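Local coordinates for UPF0098 protein YbcL (Escherichia coli, PDB 1FUX), which is of unknown function but belongs to the phosphatidylethanolamine-binding protein (PEBP) family, and is a periplasmic homodimer related to the mammalian Raf kinase inhibitor protein, at residues F3-S7 with A153-I157; I10-L16 with I157-E162; T17-V21 with G30-P34; V52-P58 with K116-F122. The contacts are given in a common frame with arbitrary orientation. Residues are numbered along the deposited sequence.

Interaction 1 (F3-S7 with A153-I157); sequences FQVTS and ATAEI
This is apolar packing between two sheets of a PEBP-type beta fold: strand 4-6, outermost within the chain in a three-stranded sheet, lies over residues 153-157 of strand 151-161, outermost in a five-stranded one. Both segments are extended and run nearly alongside, their N-to-C directions 27° apart (signed crossing -27°), with axes approaching to 5.7 Å. Q4 and A155 are nearest, CA to CA 5.2 Å. Alternation puts F3, V5 and S7 on one side, facing A153, A155 and I157, while Q4 and T6 point away. F3, chi1 t, packs against A153 (CB to CB 4.0 Å) and A155 (F3 CD2 to A155 CB 4.0 Å), its ring edge meeting T154 C at 3.6 Å from CD2. V5, chi1 p, sets CG1 3.7 Å from A155 CB and 3.9 Å from I157 CG1. I157 CD1 reaches S7 CB at 4.0 Å. One water donates to F3 O (2.7 Å) and T154 O (2.6 Å). Since both backbones bond within their own sheets, the interface rests on van der Waals packing plus one water bridge.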
loop_
_atom_site.group_PDB
_atom_site.type_symbol
_atom_site.label_atom_id
_atom_site.label_comp_id
_atom_site.label_asym_id
_atom_site.label_seq_id
_atom_site.Cartn_x
_atom_site.Cartn_y
_atom_site.Cartn_z
ATOM N N PHE A 3 -7.572 -26.584 1.435
ATOM C CA PHE A 3 -6.873 -25.764 2.468
ATOM C C PHE A 3 -7.849 -24.918 3.250
ATOM O O PHE A 3 -8.676 -24.213 2.668
ATOM C CB PHE A 3 -5.747 -24.955 1.889
ATOM C CG PHE A 3 -4.804 -24.234 2.804
ATOM C CD1 PHE A 3 -4.102 -24.878 3.812
ATOM C CD2 PHE A 3 -4.607 -22.868 2.663
ATOM C CE1 PHE A 3 -3.195 -24.247 4.628
ATOM C CE2 PHE A 3 -3.701 -22.217 3.479
ATOM C CZ PHE A 3 -2.988 -22.874 4.468
ATOM N N GLN A 4 -7.861 -24.993 4.595
ATOM C CA GLN A 4 -8.865 -24.312 5.382
ATOM C C GLN A 4 -8.258 -23.589 6.610
ATOM O O GLN A 4 -7.143 -23.936 6.934
ATOM C CB GLN A 4 -9.917 -25.321 5.908
ATOM C CG GLN A 4 -10.837 -25.973 4.891
ATOM C CD GLN A 4 -11.197 -27.413 5.253
ATOM O OE1 GLN A 4 -11.801 -27.618 6.289
ATOM N NE2 GLN A 4 -10.810 -28.365 4.415
ATOM N N VAL A 5 -8.958 -22.635 7.127
ATOM C CA VAL A 5 -8.513 -21.875 8.322
ATOM C C VAL A 5 -9.730 -21.600 9.180
ATOM O O VAL A 5 -10.850 -21.373 8.708
ATOM C CB VAL A 5 -7.760 -20.580 7.993
ATOM C CG1 VAL A 5 -8.594 -19.622 7.190
ATOM C CG2 VAL A 5 -7.254 -19.893 9.281
ATOM N N THR A 6 -9.553 -21.631 10.518
ATOM C CA THR A 6 -10.591 -21.338 11.469
ATOM C C THR A 6 -10.072 -20.336 12.536
ATOM O O THR A 6 -8.862 -20.158 12.598
ATOM C CB THR A 6 -11.033 -22.577 12.283
ATOM O OG1 THR A 6 -9.928 -23.120 13.023
ATOM C CG2 THR A 6 -11.524 -23.656 11.325
ATOM N N SER A 7 -10.993 -19.801 13.318
ATOM C CA SER A 7 -10.576 -18.883 14.381
ATOM C C SER A 7 -11.594 -18.986 15.523
ATOM O O SER A 7 -12.802 -19.053 15.344
ATOM C CB SER A 7 -10.434 -17.410 13.951
ATOM O OG SER A 7 -10.282 -16.598 15.136
ATOM N N ALA A 153 -1.795 -22.508 -2.168
ATOM C CA ALA A 153 -3.195 -22.387 -1.859
ATOM C C ALA A 153 -3.476 -21.318 -0.804
ATOM O O ALA A 153 -2.530 -20.917 -0.107
ATOM C CB ALA A 153 -3.743 -23.712 -1.297
ATOM N N THR A 154 -4.705 -20.841 -0.684
ATOM C CA THR A 154 -5.021 -19.871 0.363
ATOM C C THR A 154 -6.386 -20.196 0.952
ATOM O O THR A 154 -7.297 -20.833 0.367
ATOM C CB THR A 154 -4.964 -18.381 -0.081
ATOM O OG1 THR A 154 -6.042 -18.147 -0.992
ATOM C CG2 THR A 154 -3.629 -18.003 -0.716
ATOM N N ALA A 155 -6.605 -19.765 2.213
ATOM C CA ALA A 155 -7.878 -19.875 2.859
ATOM C C ALA A 155 -8.123 -18.555 3.623
ATOM O O ALA A 155 -7.146 -18.009 4.144
ATOM C CB ALA A 155 -7.944 -21.016 3.875
ATOM N N GLU A 156 -9.348 -18.144 3.726
ATOM C CA GLU A 156 -9.555 -16.853 4.404
ATOM C C GLU A 156 -10.839 -16.765 5.184
ATOM O O GLU A 156 -11.810 -17.522 5.017
ATOM C CB GLU A 156 -9.448 -15.784 3.291
ATOM C CG GLU A 156 -10.640 -15.741 2.380
ATOM C CD GLU A 156 -10.415 -15.008 1.071
ATOM O OE1 GLU A 156 -10.927 -13.886 0.894
ATOM O OE2 GLU A 156 -9.728 -15.584 0.195
ATOM N N ILE A 157 -10.828 -15.883 6.192
ATOM C CA ILE A 157 -12.003 -15.531 6.970
ATOM C C ILE A 157 -12.245 -14.030 6.797
ATOM O O ILE A 157 -11.258 -13.307 6.879
ATOM C CB ILE A 157 -11.852 -15.761 8.496
ATOM C CG1 ILE A 157 -11.351 -17.212 8.638
ATOM C CG2 ILE A 157 -13.180 -15.538 9.193
ATOM C CD1 ILE A 157 -10.665 -17.486 9.958
HETATM O O HOH W 1 -8.646 -23.091 0.187
#

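Interaction 2 (I10-L16 with I157-E162); sequences IKTGEQL and ITPVYE
A type II beta turn, K11 to E14, followed by a single beta bridge in parallel register joins residues 10-16 to the end of strand 151-161 in this PEBP-type fold. T12 (phi/psi -54/131) and G13 (76/-4) hold the two central positions; the positive phi of G13 suits glycine. E14 N closes the turn on K11 O at 3.1 Å. T12 lies beside T158 (CA to CA 4.3 Å) and Q15 beside V160 (5.0 Å), so the chains advance together. T158 has both backbone polar atoms satisfied here: its N donates to T12 OG1 (3.1 Å; T12 chi1 m), and its O accepts from G13 N (3.0 Å). V160 repeats the pattern through the bridge, its N donating to E14 O (3.2 Å) and its O accepting from L16 N (2.9 Å). Beyond the bridge the Q15 side chain, chi1 t, imitates another strand: NE2 donates to E162 O (3.2 Å), while OE1 accepts a weak bond from E162 N (3.1 Å). On its other edge the strand segment bonds to strand 118-127, as between P159 and Y120. Apolar side chains add to these bonds: I10 CD1 packs 4.0 Å from P159 CG, L16 CB lies 3.7 Å from Y161 CD1, and L16 CD1 presses within 3.4 Å of P159 CB.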
loop_
_atom_site.group_PDB
_atom_site.type_symbol
_atom_site.label_atom_id
_atom_site.label_comp_id
_atom_site.label_asym_id
_atom_site.label_seq_id
_atom_site.Cartn_x
_atom_site.Cartn_y
_atom_site.Cartn_z
ATOM N N ILE A 10 -12.763 -14.705 15.344
ATOM C CA ILE A 10 -13.421 -13.984 14.260
ATOM C C ILE A 10 -14.206 -14.965 13.383
ATOM O O ILE A 10 -13.885 -16.160 13.367
ATOM C CB ILE A 10 -12.433 -13.189 13.383
ATOM C CG1 ILE A 10 -11.385 -14.112 12.769
ATOM C CG2 ILE A 10 -11.803 -12.067 14.229
ATOM C CD1 ILE A 10 -10.528 -13.536 11.644
ATOM N N LYS A 11 -15.180 -14.415 12.688
ATOM C CA LYS A 11 -16.012 -15.257 11.815
ATOM C C LYS A 11 -16.484 -14.484 10.592
ATOM O O LYS A 11 -16.871 -13.327 10.737
ATOM C CB LYS A 11 -17.252 -15.675 12.616
ATOM C CG LYS A 11 -18.017 -16.877 12.087
ATOM C CD LYS A 11 -18.645 -17.644 13.269
ATOM C CE LYS A 11 -17.763 -18.838 13.613
ATOM N NZ LYS A 11 -17.736 -19.176 15.062
ATOM N N THR A 12 -16.534 -15.128 9.430
ATOM C CA THR A 12 -16.997 -14.389 8.237
ATOM C C THR A 12 -18.341 -13.725 8.422
ATOM O O THR A 12 -19.354 -14.294 8.859
ATOM C CB THR A 12 -16.984 -15.370 7.052
ATOM O OG1 THR A 12 -15.636 -15.771 6.800
ATOM C CG2 THR A 12 -17.636 -14.705 5.834
ATOM N N GLY A 13 -18.430 -12.445 8.068
ATOM C CA GLY A 13 -19.563 -11.576 8.099
ATOM C C GLY A 13 -19.988 -11.030 9.450
ATOM O O GLY A 13 -20.936 -10.277 9.543
ATOM N N GLU A 14 -19.359 -11.423 10.538
ATOM C CA GLU A 14 -19.690 -10.985 11.881
ATOM C C GLU A 14 -18.832 -9.780 12.300
ATOM O O GLU A 14 -17.651 -9.827 11.979
ATOM C CB GLU A 14 -19.320 -12.098 12.862
ATOM C CG GLU A 14 -20.136 -13.352 12.630
ATOM C CD GLU A 14 -21.242 -13.439 13.674
ATOM O OE1 GLU A 14 -20.973 -12.995 14.819
ATOM O OE2 GLU A 14 -22.302 -13.974 13.300
ATOM N N GLN A 15 -19.448 -8.873 13.029
ATOM C CA GLN A 15 -18.785 -7.697 13.561
ATOM C C GLN A 15 -17.614 -8.028 14.474
ATOM O O GLN A 15 -17.614 -8.825 15.417
ATOM C CB GLN A 15 -19.822 -6.842 14.324
ATOM C CG GLN A 15 -19.260 -5.561 14.891
ATOM C CD GLN A 15 -19.344 -4.289 14.103
ATOM O OE1 GLN A 15 -19.399 -4.189 12.875
ATOM N NE2 GLN A 15 -19.357 -3.194 14.866
ATOM N N LEU A 16 -16.491 -7.363 14.175
ATOM C CA LEU A 16 -15.260 -7.535 14.947
ATOM C C LEU A 16 -15.491 -7.097 16.386
ATOM O O LEU A 16 -16.158 -6.083 16.610
ATOM C CB LEU A 16 -14.224 -6.629 14.276
ATOM C CG LEU A 16 -12.914 -7.168 13.763
ATOM C CD1 LEU A 16 -12.961 -8.596 13.260
ATOM C CD2 LEU A 16 -12.246 -6.293 12.695
ATOM N N ILE A 157 -10.828 -15.883 6.192
ATOM C CA ILE A 157 -12.003 -15.531 6.970
ATOM C C ILE A 157 -12.245 -14.030 6.797
ATOM O O ILE A 157 -11.258 -13.307 6.879
ATOM C CB ILE A 157 -11.852 -15.761 8.496
ATOM C CG1 ILE A 157 -11.351 -17.212 8.638
ATOM C CG2 ILE A 157 -13.180 -15.538 9.193
ATOM C CD1 ILE A 157 -10.665 -17.486 9.958
ATOM N N THR A 158 -13.470 -13.604 6.604
ATOM C CA THR A 158 -13.753 -12.192 6.353
ATOM C C THR A 158 -14.790 -11.559 7.259
ATOM O O THR A 158 -15.951 -11.283 6.883
ATOM C CB THR A 158 -14.217 -12.055 4.868
ATOM O OG1 THR A 158 -13.312 -12.719 3.982
ATOM C CG2 THR A 158 -14.273 -10.604 4.412
ATOM N N PRO A 159 -14.366 -11.161 8.467
ATOM C CA PRO A 159 -15.192 -10.430 9.395
ATOM C C PRO A 159 -15.404 -9.009 8.887
ATOM O O PRO A 159 -14.785 -8.580 7.898
ATOM C CB PRO A 159 -14.394 -10.405 10.710
ATOM C CG PRO A 159 -12.964 -10.621 10.301
ATOM C CD PRO A 159 -13.032 -11.443 9.034
ATOM N N VAL A 160 -16.343 -8.318 9.534
ATOM C CA VAL A 160 -16.695 -6.960 9.106
ATOM C C VAL A 160 -16.573 -6.026 10.308
ATOM O O VAL A 160 -16.471 -6.506 11.438
ATOM C CB VAL A 160 -18.115 -6.854 8.522
ATOM C CG1 VAL A 160 -18.260 -7.694 7.246
ATOM C CG2 VAL A 160 -19.198 -7.328 9.489
ATOM N N TYR A 161 -16.609 -4.736 10.043
ATOM C CA TYR A 161 -16.583 -3.795 11.168
ATOM C C TYR A 161 -17.157 -2.483 10.662
ATOM O O TYR A 161 -16.894 -2.013 9.545
ATOM C CB TYR A 161 -15.192 -3.540 11.760
ATOM C CG TYR A 161 -15.279 -2.812 13.097
ATOM C CD1 TYR A 161 -15.874 -3.373 14.207
ATOM C CD2 TYR A 161 -14.712 -1.546 13.211
ATOM C CE1 TYR A 161 -15.937 -2.697 15.424
ATOM C CE2 TYR A 161 -14.788 -0.842 14.410
ATOM C CZ TYR A 161 -15.404 -1.427 15.495
ATOM O OH TYR A 161 -15.465 -0.737 16.681
ATOM N N GLU A 162 -17.935 -1.865 11.534
ATOM C CA GLU A 162 -18.544 -0.573 11.214
ATOM C C GLU A 162 -18.602 0.241 12.505
ATOM O O GLU A 162 -18.681 -0.366 13.580
ATOM C CB GLU A 162 -19.939 -0.921 10.723
ATOM C CG GLU A 162 -20.933 0.185 10.462
ATOM C CD GLU A 162 -22.243 -0.414 9.943
ATOM O OE1 GLU A 162 -22.621 -1.510 10.413
ATOM O OE2 GLU A 162 -22.857 0.204 9.057
#

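Interaction 3 (T17-V21 with G30-P34); sequences TTSHV and GNTSP
Loops that flank the small hairpin of strands 23-24 and 27-28 can be tied together by their backbones, and residues 17-21 with 30-34 illustrate how. The first segment turns through a short 3-10 piece at T18 and S19, with H20 N bonded to T17 O at 3.0 Å; the second bends at N31, whose phi/psi of 44/47 is left-handed. S19 and G30 come to 4.1 Å between CA atoms, H20 and N31 to 5.1 Å.

Three backbone hydrogen bonds cross the gap, all with their donors on the later segment: G30 N to T18 O, N31 N to V21 O and T32 N to S19 O, each 2.8 Å. A side-chain bond runs the other way, H20 ND1 donating to T32 O at 2.8 Å, with chi1 m placing the ring for it. Within the second segment T32 OG1 donates to G30 O at 3.1 Å. The N31 side chain bonds away from residues 17-21, OD1 to G108 N and ND2 to Y103 OH.

Apolar contact is smaller. P34 CB sits over a face of the H20 imidazole, 4.1 Å from its centroid, a CH-pi contact.

Backbone groups thus do most of the bonding, and H20 supplies the one side-chain bond across the segments. The close S19-G30 approach suits a glycine, since a CB there would crowd S19 O.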
loop_
_atom_site.group_PDB
_atom_site.type_symbol
_atom_site.label_atom_id
_atom_site.label_comp_id
_atom_site.label_asym_id
_atom_site.label_seq_id
_atom_site.Cartn_x
_atom_site.Cartn_y
_atom_site.Cartn_z
ATOM N N THR A 17 -14.923 -7.806 17.368
ATOM C CA THR A 17 -15.085 -7.235 18.727
ATOM C C THR A 17 -13.985 -6.186 18.923
ATOM O O THR A 17 -12.995 -6.106 18.197
ATOM C CB THR A 17 -14.959 -8.278 19.830
ATOM O OG1 THR A 17 -13.629 -8.792 19.721
ATOM C CG2 THR A 17 -15.905 -9.455 19.656
ATOM N N THR A 18 -14.047 -5.456 20.047
ATOM C CA THR A 18 -13.115 -4.384 20.340
ATOM C C THR A 18 -11.670 -4.831 20.437
ATOM O O THR A 18 -10.746 -4.033 20.282
ATOM C CB THR A 18 -13.430 -3.673 21.692
ATOM O OG1 THR A 18 -13.540 -4.629 22.738
ATOM C CG2 THR A 18 -14.735 -2.925 21.538
ATOM N N SER A 19 -11.443 -6.089 20.795
ATOM C CA SER A 19 -10.112 -6.650 20.923
ATOM C C SER A 19 -9.361 -6.465 19.594
ATOM O O SER A 19 -8.145 -6.338 19.631
ATOM C CB SER A 19 -10.266 -8.173 21.164
ATOM O OG SER A 19 -8.933 -8.640 21.479
ATOM N N HIS A 20 -10.076 -6.545 18.462
ATOM C CA HIS A 20 -9.397 -6.483 17.162
ATOM C C HIS A 20 -9.501 -5.164 16.432
ATOM O O HIS A 20 -9.208 -5.097 15.211
ATOM C CB HIS A 20 -9.877 -7.664 16.265
ATOM C CG HIS A 20 -9.965 -8.928 17.075
ATOM N ND1 HIS A 20 -8.919 -9.605 17.630
ATOM C CD2 HIS A 20 -11.093 -9.607 17.454
ATOM C CE1 HIS A 20 -9.367 -10.640 18.329
ATOM N NE2 HIS A 20 -10.687 -10.677 18.215
ATOM N N VAL A 21 -9.849 -4.086 17.105
ATOM C CA VAL A 21 -10.000 -2.723 16.552
ATOM C C VAL A 21 -8.729 -1.957 16.920
ATOM O O VAL A 21 -8.065 -2.286 17.930
ATOM C CB VAL A 21 -11.261 -2.105 17.175
ATOM C CG1 VAL A 21 -11.462 -0.600 16.965
ATOM C CG2 VAL A 21 -12.469 -2.845 16.633
ATOM N N GLY A 30 -8.444 -2.842 21.303
ATOM C CA GLY A 30 -7.413 -3.662 21.910
ATOM C C GLY A 30 -6.219 -3.904 20.993
ATOM O O GLY A 30 -5.175 -4.385 21.437
ATOM N N ASN A 31 -6.379 -3.625 19.705
ATOM C CA ASN A 31 -5.341 -3.844 18.693
ATOM C C ASN A 31 -4.626 -5.173 18.797
ATOM O O ASN A 31 -3.388 -5.265 18.809
ATOM C CB ASN A 31 -4.411 -2.604 18.743
ATOM C CG ASN A 31 -3.609 -2.385 17.470
ATOM O OD1 ASN A 31 -4.050 -2.715 16.366
ATOM N ND2 ASN A 31 -2.380 -1.891 17.548
ATOM N N THR A 32 -5.386 -6.278 18.952
ATOM C CA THR A 32 -4.801 -7.604 19.100
ATOM C C THR A 32 -5.189 -8.513 17.913
ATOM O O THR A 32 -6.363 -8.468 17.606
ATOM C CB THR A 32 -5.397 -8.282 20.361
ATOM O OG1 THR A 32 -4.947 -7.503 21.504
ATOM C CG2 THR A 32 -4.878 -9.685 20.600
ATOM N N SER A 33 -4.247 -9.291 17.410
ATOM C CA SER A 33 -4.579 -10.163 16.278
ATOM C C SER A 33 -5.355 -11.361 16.813
ATOM O O SER A 33 -5.057 -11.838 17.894
ATOM C CB SER A 33 -3.311 -10.665 15.633
ATOM O OG SER A 33 -2.408 -11.330 16.510
ATOM N N PRO A 34 -6.372 -11.787 16.081
ATOM C CA PRO A 34 -7.080 -13.018 16.471
ATOM C C PRO A 34 -6.293 -14.275 16.192
ATOM O O PRO A 34 -5.408 -14.350 15.320
ATOM C CB PRO A 34 -8.323 -12.896 15.571
ATOM C CG PRO A 34 -7.723 -12.372 14.290
ATOM C CD PRO A 34 -6.845 -11.218 14.782
#

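Interaction 4 (V52-P58 with K116-F122); sequences VYDPDAP and KPHHYQF
Two consecutive histidines, H118 and H119, each bond to a different aspartate of the D54-P55-D56-A57-P58 segment. H118 ND1 donates to D54 OD2 at 2.8 Å. H119 donates twice to one oxygen of D56, from ND1 to OD2 at 3.0 Å and from its backbone N to OD2 at 3.1 Å, leaving D56 OD1 for a salt bridge with K116 NZ at 2.9 Å. A type I beta turn from D54 to A57 presents both carboxylates; D54 OD1 accepts from D56 N at 2.8 Å, an Asx turn. D56, chi1 m, also lays CB over the H118 ring, 3.9 Å from its centroid.

The turn follows a stretch of antiparallel sheet. Y53 and Q121 form a hydrogen-bonded pair (Y53 N to Q121 O 3.0 Å, Q121 N to Y53 O 2.8 Å; CA to CA 5.2 Å). V52 and F122 form the next, non-hydrogen-bonded pair, CA atoms 4.6 Å apart, with V52 CG1 over the F122 ring at 3.9 Å from the centroid.

The DPDAP sequence fits the DPDxP motif of PEBP relatives, where it lines an anion-binding pocket; H118 probably belongs to the equivalent site here. D115 holds H118 NE2, and Y120 meets H65 edge-to-face. Set between two carboxylates, H118 is in surroundings that would favour a protonated, positively charged ring.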
loop_
_atom_site.group_PDB
_atom_site.type_symbol
_atom_site.label_atom_id
_atom_site.label_comp_id
_atom_site.label_asym_id
_atom_site.label_seq_id
_atom_site.Cartn_x
_atom_site.Cartn_y
_atom_site.Cartn_z
ATOM N N VAL A 52 -3.669 -9.517 6.227
ATOM C CA VAL A 52 -4.944 -8.971 6.623
ATOM C C VAL A 52 -5.075 -7.693 5.766
ATOM O O VAL A 52 -4.188 -6.818 5.821
ATOM C CB VAL A 52 -5.087 -8.608 8.107
ATOM C CG1 VAL A 52 -6.457 -8.009 8.385
ATOM C CG2 VAL A 52 -4.790 -9.863 8.958
ATOM N N TYR A 53 -6.132 -7.666 4.981
ATOM C CA TYR A 53 -6.308 -6.588 4.001
ATOM C C TYR A 53 -7.738 -6.101 3.924
ATOM O O TYR A 53 -8.647 -6.932 4.027
ATOM C CB TYR A 53 -5.913 -7.124 2.620
ATOM C CG TYR A 53 -5.936 -6.060 1.504
ATOM C CD1 TYR A 53 -4.894 -5.151 1.366
ATOM C CD2 TYR A 53 -6.946 -6.073 0.602
ATOM C CE1 TYR A 53 -4.959 -4.203 0.329
ATOM C CE2 TYR A 53 -7.010 -5.177 -0.481
ATOM C CZ TYR A 53 -6.007 -4.239 -0.561
ATOM O OH TYR A 53 -6.038 -3.339 -1.646
ATOM N N ASP A 54 -7.908 -4.781 3.831
ATOM C CA ASP A 54 -9.250 -4.209 3.667
ATOM C C ASP A 54 -9.294 -3.511 2.315
ATOM O O ASP A 54 -8.780 -2.421 2.142
ATOM C CB ASP A 54 -9.439 -3.174 4.798
ATOM C CG ASP A 54 -10.727 -2.394 4.653
ATOM O OD1 ASP A 54 -11.602 -2.745 3.835
ATOM O OD2 ASP A 54 -10.851 -1.359 5.371
ATOM N N PRO A 55 -10.054 -4.086 1.367
ATOM C CA PRO A 55 -10.207 -3.495 0.057
ATOM C C PRO A 55 -11.115 -2.272 0.066
ATOM O O PRO A 55 -11.038 -1.521 -0.908
ATOM C CB PRO A 55 -10.802 -4.643 -0.730
ATOM C CG PRO A 55 -11.568 -5.478 0.248
ATOM C CD PRO A 55 -10.758 -5.392 1.555
ATOM N N ASP A 56 -11.927 -2.054 1.114
ATOM C CA ASP A 56 -12.852 -0.929 1.128
ATOM C C ASP A 56 -12.274 0.358 1.688
ATOM O O ASP A 56 -12.979 1.388 1.712
ATOM C CB ASP A 56 -14.070 -1.363 2.002
ATOM C CG ASP A 56 -14.797 -2.573 1.428
ATOM O OD1 ASP A 56 -15.016 -2.572 0.192
ATOM O OD2 ASP A 56 -15.119 -3.533 2.180
ATOM N N ALA A 57 -11.017 0.330 2.195
ATOM C CA ALA A 57 -10.484 1.574 2.749
ATOM C C ALA A 57 -10.397 2.598 1.635
ATOM O O ALA A 57 -9.934 2.234 0.566
ATOM C CB ALA A 57 -9.130 1.285 3.382
ATOM N N PRO A 58 -10.776 3.839 1.909
ATOM C CA PRO A 58 -10.859 4.855 0.858
ATOM C C PRO A 58 -9.515 5.488 0.550
ATOM O O PRO A 58 -9.288 6.683 0.781
ATOM C CB PRO A 58 -11.896 5.822 1.445
ATOM C CG PRO A 58 -11.618 5.801 2.929
ATOM C CD PRO A 58 -11.362 4.304 3.186
ATOM N N LYS A 116 -20.016 2.365 5.191
ATOM C CA LYS A 116 -20.577 1.011 5.011
ATOM C C LYS A 116 -19.619 0.086 5.761
ATOM O O LYS A 116 -18.466 0.525 5.897
ATOM C CB LYS A 116 -20.592 0.625 3.525
ATOM C CG LYS A 116 -19.216 0.511 2.870
ATOM C CD LYS A 116 -19.232 -0.286 1.568
ATOM C CE LYS A 116 -17.827 -0.833 1.277
ATOM N NZ LYS A 116 -17.837 -2.061 0.404
ATOM N N PRO A 117 -20.020 -1.087 6.182
ATOM C CA PRO A 117 -19.140 -2.013 6.868
ATOM C C PRO A 117 -17.983 -2.357 5.959
ATOM O O PRO A 117 -18.133 -2.431 4.734
ATOM C CB PRO A 117 -19.997 -3.237 7.150
ATOM C CG PRO A 117 -21.398 -2.682 7.182
ATOM C CD PRO A 117 -21.390 -1.646 6.068
ATOM N N HIS A 118 -16.773 -2.495 6.515
ATOM C CA HIS A 118 -15.644 -2.879 5.705
ATOM C C HIS A 118 -15.443 -4.372 5.948
ATOM O O HIS A 118 -15.796 -4.917 6.991
ATOM C CB HIS A 118 -14.364 -2.128 6.125
ATOM C CG HIS A 118 -14.371 -0.688 5.744
ATOM N ND1 HIS A 118 -13.209 0.040 5.672
ATOM C CD2 HIS A 118 -15.393 0.166 5.411
ATOM C CE1 HIS A 118 -13.497 1.293 5.309
ATOM N NE2 HIS A 118 -14.799 1.374 5.145
ATOM N N HIS A 119 -14.914 -5.019 4.937
ATOM C CA HIS A 119 -14.673 -6.457 4.948
ATOM C C HIS A 119 -13.198 -6.694 5.160
ATOM O O HIS A 119 -12.403 -6.323 4.278
ATOM C CB HIS A 119 -15.102 -6.901 3.524
ATOM C CG HIS A 119 -16.597 -6.768 3.457
ATOM N ND1 HIS A 119 -17.175 -5.548 3.101
ATOM C CD2 HIS A 119 -17.593 -7.629 3.748
ATOM C CE1 HIS A 119 -18.495 -5.675 3.146
ATOM N NE2 HIS A 119 -18.757 -6.920 3.533
ATOM N N TYR A 120 -12.770 -7.226 6.283
ATOM C CA TYR A 120 -11.355 -7.408 6.560
ATOM C C TYR A 120 -10.969 -8.828 6.165
ATOM O O TYR A 120 -11.529 -9.748 6.803
ATOM C CB TYR A 120 -11.066 -7.170 8.072
ATOM C CG TYR A 120 -11.403 -5.722 8.333
ATOM C CD1 TYR A 120 -12.693 -5.334 8.653
ATOM C CD2 TYR A 120 -10.392 -4.750 8.239
ATOM C CE1 TYR A 120 -13.009 -3.997 8.871
ATOM C CE2 TYR A 120 -10.714 -3.392 8.418
ATOM C CZ TYR A 120 -12.003 -3.050 8.754
ATOM O OH TYR A 120 -12.375 -1.729 8.935
ATOM N N GLN A 121 -10.178 -8.978 5.125
ATOM C CA GLN A 121 -9.817 -10.326 4.662
ATOM C C GLN A 121 -8.611 -10.827 5.425
ATOM O O GLN A 121 -7.474 -10.352 5.279
ATOM C CB GLN A 121 -9.533 -10.351 3.153
ATOM C CG GLN A 121 -10.512 -9.630 2.267
ATOM C CD GLN A 121 -10.229 -9.212 0.857
ATOM O OE1 GLN A 121 -11.142 -9.166 -0.008
ATOM N NE2 GLN A 121 -9.048 -8.844 0.397
ATOM N N PHE A 122 -8.847 -11.849 6.267
ATOM C CA PHE A 122 -7.797 -12.510 7.038
ATOM C C PHE A 122 -7.488 -13.757 6.207
ATOM O O PHE A 122 -8.324 -14.669 6.121
ATOM C CB PHE A 122 -8.238 -12.942 8.444
ATOM C CG PHE A 122 -8.329 -11.811 9.436
ATOM C CD1 PHE A 122 -9.329 -10.839 9.341
ATOM C CD2 PHE A 122 -7.395 -11.762 10.448
ATOM C CE1 PHE A 122 -9.353 -9.806 10.283
ATOM C CE2 PHE A 122 -7.413 -10.734 11.387
ATOM C CZ PHE A 122 -8.421 -9.784 11.289
#

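Strand 151-161 is the common thread: interactions 1 and 2 share its I157, and strand 118-127 of interaction 4 pairs with it, I157 N lying 2.8 Å from F122 O and P159 O 2.9 Å from Y120 N. Interaction 1 is a surface contact between sheets and mostly apolar. The other three are partly buried and richer in hydrogen bonds: mostly backbone in 3, shared equally between backbone and side-chain bonds in 2, and dominated by charged and imidazole side chains in 4, whose D54 to A57 turn at the probable pocket extends past the sheet. Interaction 3 meets its neighbours through side chains: V21 CG2 reaches Y161 CZ (3.5 Å), and P34 CG touches F122 CE2 (3.3 Å).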